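Local coordinates for lipoprotein (Mycoplasma mycoides subsp. capri, PDB 7ADK) that is probably a membrane-attached peptidase of the PA clan, the chymotrypsin-like superfamily, at residues T510-E515 with F741-E746; P519-D524 with N532-F537. All coordinates share one frame; numbering follows the deposited sequence.

Interaction 1 (T510-E515 with F741-E746); sequences TDFINE and FNYGLE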
# COMPACT_ATOMS: atom_id res chain seq x y z
N THR B 510 8.86 18.11 31.86
CA THR B 510 10.27 18.11 32.27
C THR B 510 10.40 18.30 33.77
O THR B 510 9.79 19.19 34.36
CB THR B 510 11.07 19.20 31.56
OG1 THR B 510 10.40 20.44 31.61
CG2 THR B 510 11.35 18.85 30.11
N ASP B 511 11.21 17.47 34.41
CA ASP B 511 11.67 17.62 35.79
C ASP B 511 10.54 17.76 36.83
O ASP B 511 10.66 18.40 37.87
CB ASP B 511 12.75 18.70 35.86
CG ASP B 511 13.84 18.41 36.87
OD1 ASP B 511 14.03 17.26 37.29
OD2 ASP B 511 14.54 19.35 37.27
N PHE B 512 9.43 17.07 36.57
CA PHE B 512 8.17 17.14 37.30
C PHE B 512 8.16 16.50 38.70
O PHE B 512 7.17 16.62 39.41
CB PHE B 512 7.07 16.55 36.41
CG PHE B 512 7.22 15.07 36.14
CD1 PHE B 512 6.71 14.12 37.03
CD2 PHE B 512 7.89 14.65 34.98
CE1 PHE B 512 6.83 12.76 36.74
CE2 PHE B 512 8.02 13.28 34.70
CZ PHE B 512 7.48 12.34 35.58
N ILE B 513 9.25 15.86 39.12
CA ILE B 513 9.46 15.29 40.47
C ILE B 513 10.29 16.22 41.38
O ILE B 513 10.34 16.00 42.59
CB ILE B 513 10.11 13.89 40.32
CG1 ILE B 513 9.21 12.90 39.57
CG2 ILE B 513 10.52 13.23 41.64
CD1 ILE B 513 7.82 12.66 40.15
N ASN B 514 10.96 17.24 40.84
CA ASN B 514 12.07 17.96 41.48
C ASN B 514 11.70 18.96 42.61
O ASN B 514 12.22 20.08 42.67
CB ASN B 514 12.99 18.53 40.39
CG ASN B 514 14.44 18.76 40.82
OD1 ASN B 514 14.83 18.52 41.95
ND2 ASN B 514 15.29 19.20 39.93
N GLU B 515 10.82 18.55 43.52
CA GLU B 515 10.79 19.04 44.90
C GLU B 515 11.87 18.28 45.68
O GLU B 515 12.24 17.18 45.30
CB GLU B 515 9.39 18.88 45.52
CG GLU B 515 9.33 19.38 46.97
CD GLU B 515 7.92 19.52 47.56
OE1 GLU B 515 7.07 18.63 47.36
OE2 GLU B 515 7.66 20.50 48.29
N PHE B 741 17.19 12.43 31.27
CA PHE B 741 16.93 10.99 31.21
C PHE B 741 15.42 10.69 31.15
O PHE B 741 14.62 11.35 31.80
CB PHE B 741 17.51 10.29 32.43
CG PHE B 741 19.01 10.32 32.51
CD1 PHE B 741 19.77 9.48 31.69
CD2 PHE B 741 19.65 11.22 33.38
CE1 PHE B 741 21.17 9.50 31.75
CE2 PHE B 741 21.04 11.24 33.45
CZ PHE B 741 21.80 10.38 32.64
N ASN B 742 15.03 9.62 30.47
CA ASN B 742 13.67 9.10 30.50
C ASN B 742 13.31 8.53 31.89
O ASN B 742 14.04 7.73 32.47
CB ASN B 742 13.50 8.04 29.40
CG ASN B 742 13.02 8.57 28.07
OD1 ASN B 742 11.86 8.44 27.72
ND2 ASN B 742 13.88 9.13 27.25
N TYR B 743 12.14 8.90 32.41
CA TYR B 743 11.63 8.59 33.73
C TYR B 743 10.10 8.38 33.75
O TYR B 743 9.38 8.89 32.89
CB TYR B 743 12.04 9.73 34.67
CG TYR B 743 11.47 9.60 36.06
CD1 TYR B 743 12.05 8.73 37.00
CD2 TYR B 743 10.29 10.27 36.40
CE1 TYR B 743 11.46 8.54 38.26
CE2 TYR B 743 9.68 10.07 37.64
CZ TYR B 743 10.28 9.22 38.58
OH TYR B 743 9.74 9.11 39.81
N GLY B 744 9.60 7.66 34.75
CA GLY B 744 8.17 7.48 35.04
C GLY B 744 7.68 6.04 34.86
O GLY B 744 8.44 5.15 34.49
N LEU B 745 6.40 5.81 35.16
CA LEU B 745 5.73 4.54 34.88
C LEU B 745 5.48 4.43 33.38
O LEU B 745 4.99 5.37 32.77
CB LEU B 745 4.43 4.47 35.70
CG LEU B 745 3.55 3.24 35.43
CD1 LEU B 745 4.22 1.95 35.84
CD2 LEU B 745 2.25 3.35 36.21
N GLU B 746 5.79 3.28 32.78
CA GLU B 746 5.61 3.06 31.35
C GLU B 746 5.06 1.67 31.01
O GLU B 746 5.15 0.73 31.80
CB GLU B 746 6.90 3.37 30.57
CG GLU B 746 7.33 4.83 30.68
CD GLU B 746 8.34 5.30 29.63
OE1 GLU B 746 8.85 4.50 28.83
OE2 GLU B 746 8.69 6.50 29.65

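Interaction 2 (P519-D524 with N532-F537); sequences PLKLLD and NGAGIF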
# COMPACT_ATOMS: atom_id res chain seq x y z
N PRO B 519 13.73 13.34 44.20
CA PRO B 519 14.44 13.04 42.95
C PRO B 519 15.20 11.71 42.92
O PRO B 519 15.21 10.94 43.87
CB PRO B 519 15.41 14.21 42.72
CG PRO B 519 14.87 15.33 43.58
CD PRO B 519 14.26 14.58 44.74
N LEU B 520 15.89 11.47 41.80
CA LEU B 520 16.81 10.33 41.65
C LEU B 520 18.25 10.70 41.30
O LEU B 520 19.13 9.88 41.52
CB LEU B 520 16.19 9.34 40.66
CG LEU B 520 15.94 9.86 39.24
CD1 LEU B 520 17.20 9.90 38.39
CD2 LEU B 520 14.93 8.95 38.58
N LYS B 521 18.55 11.90 40.80
CA LYS B 521 19.90 12.27 40.33
C LYS B 521 20.96 12.30 41.44
O LYS B 521 22.09 11.87 41.23
CB LYS B 521 19.84 13.62 39.60
CG LYS B 521 19.25 13.56 38.18
CD LYS B 521 20.06 12.76 37.16
CE LYS B 521 21.58 12.99 37.13
NZ LYS B 521 21.98 14.40 36.90
N LEU B 522 20.59 12.72 42.65
CA LEU B 522 21.42 12.65 43.86
C LEU B 522 21.79 11.21 44.30
O LEU B 522 22.58 11.05 45.23
CB LEU B 522 20.73 13.47 44.97
CG LEU B 522 19.41 12.88 45.50
CD1 LEU B 522 19.57 12.20 46.85
CD2 LEU B 522 18.35 13.97 45.69
N LEU B 523 21.22 10.18 43.66
CA LEU B 523 21.50 8.76 43.90
C LEU B 523 22.54 8.16 42.94
O LEU B 523 23.02 7.06 43.19
CB LEU B 523 20.19 7.95 43.89
CG LEU B 523 19.03 8.53 44.72
CD1 LEU B 523 17.78 7.67 44.57
CD2 LEU B 523 19.38 8.64 46.20
N ASP B 524 22.95 8.84 41.86
CA ASP B 524 24.02 8.37 40.97
C ASP B 524 25.40 8.33 41.69
O ASP B 524 25.80 9.32 42.29
CB ASP B 524 24.09 9.26 39.72
CG ASP B 524 22.99 9.00 38.68
OD1 ASP B 524 22.86 7.84 38.23
OD2 ASP B 524 22.33 9.96 38.23
N ASN B 532 26.32 15.69 34.95
CA ASN B 532 26.07 16.91 35.70
C ASN B 532 25.01 17.78 35.01
O ASN B 532 24.95 17.87 33.79
CB ASN B 532 27.41 17.66 35.86
CG ASN B 532 27.30 18.87 36.76
OD1 ASN B 532 26.65 18.87 37.79
ND2 ASN B 532 27.93 19.95 36.40
N GLY B 533 24.14 18.42 35.79
CA GLY B 533 23.07 19.30 35.31
C GLY B 533 21.89 18.61 34.62
O GLY B 533 20.78 19.15 34.68
N ALA B 534 22.07 17.43 34.03
CA ALA B 534 21.02 16.64 33.39
C ALA B 534 19.86 16.32 34.34
O ALA B 534 20.09 15.91 35.48
CB ALA B 534 21.62 15.37 32.80
N GLY B 535 18.62 16.47 33.87
CA GLY B 535 17.40 16.21 34.62
C GLY B 535 16.72 14.90 34.25
O GLY B 535 17.32 13.98 33.72
N ILE B 536 15.43 14.82 34.55
CA ILE B 536 14.55 13.70 34.19
C ILE B 536 13.32 14.23 33.46
O ILE B 536 12.85 15.32 33.77
CB ILE B 536 14.13 12.87 35.43
CG1 ILE B 536 13.41 13.69 36.52
CG2 ILE B 536 15.33 12.14 36.03
CD1 ILE B 536 11.89 13.58 36.47
N PHE B 537 12.76 13.46 32.54
CA PHE B 537 11.51 13.80 31.87
C PHE B 537 10.72 12.55 31.48
O PHE B 537 11.24 11.43 31.47
CB PHE B 537 11.79 14.73 30.67
CG PHE B 537 12.08 14.03 29.36
CD1 PHE B 537 11.24 14.24 28.25
CD2 PHE B 537 13.15 13.15 29.24
CE1 PHE B 537 11.47 13.54 27.06
CE2 PHE B 537 13.38 12.45 28.05
CZ PHE B 537 12.53 12.64 26.96

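Interaction 1 (T510-E515 with F741-E746)
Asn514 ND2 donates a nearly straight bond, 2.8 Å long, to Asp511 OD2, closing the side chains across the ends of the type I turn that offers Phe512 and Ile513 to Tyr743. It arrives on the syn side of the carboxylate but well out of its plane (32°), while lying almost in the amide plane of Asn514. Such polar residues suit the turn's outer positions, and the two apolar ones occupy its centre. At the break in strand 737-747, Tyr743 points its side chain toward the loop, and with CG anti to the backbone N (chi1 175°) the ring reaches the turn. Phe512 brings its far corner to the tyrosine's edge: its CZ lies close to the Tyr743 ring plane, 3.6 Å from CD2. The two planes meet at 51°, an oblique pairing rather than a true stack or a T-shape. Ile513 CG1 comes obliquely to the same ring, 3.5 Å from Tyr743 CE2, the side chains crossing at roughly a right angle. Tyrosine combines a wide apolar ring with a hydroxyl that reaches, weakly, the backbone oxygen of Leu805. This type I turn, packed against an aromatic side chain at a strand break, lies in what is probably the chymotrypsin-like peptidase domain.

Interaction 2 (P519-D524 with N532-F537)
Lys521 spends its ammonium group on backbone oxygens: NZ donates to Ala534 O at 2.8 Å and also to the carbonyl of Tyr531. The first of these bonds meets the C=O at 141°, with the nitrogen tilted 19° from the carbonyl plane. What sets this lysine apart is its curled shape. Its CG lies beside the backbone N, anti to the carbonyl carbon, and the chain then bends at each of the three following torsions instead of extending. The methylenes consequently arch around the acceptor, with CD 3.6 Å and CE 3.7 Å from Ala534 O. A long chain carrying a charge suits this place, since it can bend back and join two carbonyls while its carbons pack beside that of Ala534.

Leu520 supplies the apolar half. Its CG sits between the backbone N and the carbonyl carbon (chi1 62°), and the branched end comes up to Ile536, whose CG2 is 3.8 Å from Leu520 CD1 and 4.1 Å from Leu520 CD2. In Ile536 it is CG1 that takes the place between N and carbonyl carbon, leaving CG2 as the methyl that faces the leucine. One methyl of the beta-branched isoleucine thus meets both arms of the leucine fork. Lys521, at the start of the 3-10 segment 521-523, is tied to the residue just before strand 535-537, and Leu520 packs on Ile536 within that strand; both Leu520 and Ile536 also touch Tyr743 of the parallel neighbour, strand 737-747.

The centres of the two interactions lie about 9 Å apart, and both reach the same mixed sheet, in which strands 535-537 and 737-747 are parallel neighbours. In chain order come 510-515, 519-524, 532-537 and, much later, 741-746, so the first three belong to one excursion that leaves strand 503-507 of the antiparallel sheet and enters the mixed sheet at 535-537. Interaction 2 folds this excursion locally, whereas interaction 1 joins it to a strand over two hundred residues on. They meet directly: Asp511 N probably bonds to Ile536 O, Tyr743 N to Phe537 O, and the Tyr743 ring packs on Leu520. Together they hold the loop against neighbouring strands of the probable peptidase domain.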